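Local coordinates for F1 capsule-anchoring protein (Yersinia pestis, PDB 2XET) that probably helps assemble and secrete F1 capsular antigen at the outer membrane, this fragment being the C-terminal domain of the Caf1A usher, at residues A[15-18]-A[19-22]. Sequence-based numbering, arbitrary orientation.
Sequences PVPF and GSIV
Ser-20 turns back on Pro-17 and holds its carbonyl oxygen twice. Its CB lies 3.7 Å from CG1 of Val-16 and 3.4 Å from O of Pro-17. At the tip, OG is anti to the carbonyl carbon of Ser-20 and beside its backbone N (chi1 -55°). That rotation sets OG within reach of the oxygen that the turn already offers to the amide. OG of Ser-20 donates to O of Pro-17 at 2.7 Å. N of Ser-20 donates to O of Pro-17 at 3.1 Å, and its N-H points almost straight at it (164°). Both donors approach from one face of the carbonyl plane. The hydroxyl is tilted modestly from that plane, while the amide stands well above it.

The backbone bond closes a type II beta turn from Pro-17 to Ser-20, in the loop that leads from strand 2-10 into strand 21-24 of this transthyretin-clan beta domain. Gly-19 takes the third position of the turn. Its backbone angles (phi 105°) would set any CB against O of Phe-18, and so call for glycine.

Carbon atoms of Pro-17 and Val-16 lie against the serine hydroxyl. OG of Ser-20 lies 3.4 Å from CB of Pro-17, and CD of the same ring is also near. CG1 of Val-16 comes to 3.4 Å from OG of Ser-20. Val-16 and Ser-20 are buried, and both touch Val-53 of strand 48-54. Trp-55 packs on Pro-17 and Ser-20. At the outer corner of the turn, the exposed Phe-18 points its CB bond away from the residues that follow, yet CD1 of its ring still comes to 3.3 Å from N of Gly-19.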
# COMPACT_ATOMS: atom_id res chain seq x y z
N PRO A 15 -0.57 -10.58 8.32
CA PRO A 15 0.30 -9.65 7.58
C PRO A 15 0.12 -9.87 6.07
O PRO A 15 -0.24 -10.97 5.62
CB PRO A 15 1.73 -10.06 8.01
CG PRO A 15 1.54 -11.00 9.22
CD PRO A 15 0.19 -11.61 9.06
N VAL A 16 0.40 -8.84 5.29
CA VAL A 16 0.40 -9.01 3.83
C VAL A 16 1.66 -9.83 3.49
O VAL A 16 2.73 -9.58 4.04
CB VAL A 16 0.44 -7.66 3.11
CG1 VAL A 16 0.78 -7.83 1.61
CG2 VAL A 16 -0.92 -6.94 3.26
N PRO A 17 1.54 -10.83 2.61
CA PRO A 17 2.70 -11.67 2.27
C PRO A 17 3.96 -10.88 1.80
O PRO A 17 3.86 -9.95 0.99
CB PRO A 17 2.17 -12.54 1.12
CG PRO A 17 0.72 -12.68 1.44
CD PRO A 17 0.30 -11.31 1.97
N PHE A 18 5.10 -11.27 2.36
CA PHE A 18 6.42 -10.77 1.94
C PHE A 18 6.55 -11.00 0.42
O PHE A 18 6.46 -12.14 -0.06
CB PHE A 18 7.49 -11.56 2.72
CG PHE A 18 8.93 -11.18 2.40
CD1 PHE A 18 9.25 -9.95 1.84
CD2 PHE A 18 9.97 -12.06 2.73
CE1 PHE A 18 10.57 -9.59 1.56
CE2 PHE A 18 11.32 -11.73 2.47
CZ PHE A 18 11.63 -10.50 1.88
N GLY A 19 6.71 -9.92 -0.34
CA GLY A 19 6.86 -10.03 -1.80
C GLY A 19 5.65 -9.64 -2.63
O GLY A 19 5.73 -9.58 -3.87
N SER A 20 4.52 -9.38 -1.95
CA SER A 20 3.33 -8.89 -2.65
C SER A 20 3.63 -7.61 -3.43
O SER A 20 4.38 -6.73 -2.98
CB SER A 20 2.19 -8.63 -1.67
OG SER A 20 1.89 -9.77 -0.89
N ILE A 21 3.00 -7.50 -4.59
CA ILE A 21 3.23 -6.35 -5.45
C ILE A 21 2.16 -5.27 -5.22
O ILE A 21 0.96 -5.56 -5.20
CB ILE A 21 3.28 -6.76 -6.92
CG1 ILE A 21 4.43 -7.79 -7.17
CG2 ILE A 21 3.45 -5.53 -7.80
CD1 ILE A 21 5.81 -7.29 -6.84
N VAL A 22 2.63 -4.03 -5.04
CA VAL A 22 1.74 -2.90 -4.79
C VAL A 22 1.60 -2.11 -6.07
O VAL A 22 2.61 -1.80 -6.70
CB VAL A 22 2.29 -1.98 -3.68
CG1 VAL A 22 1.36 -0.79 -3.42
CG2 VAL A 22 2.52 -2.77 -2.40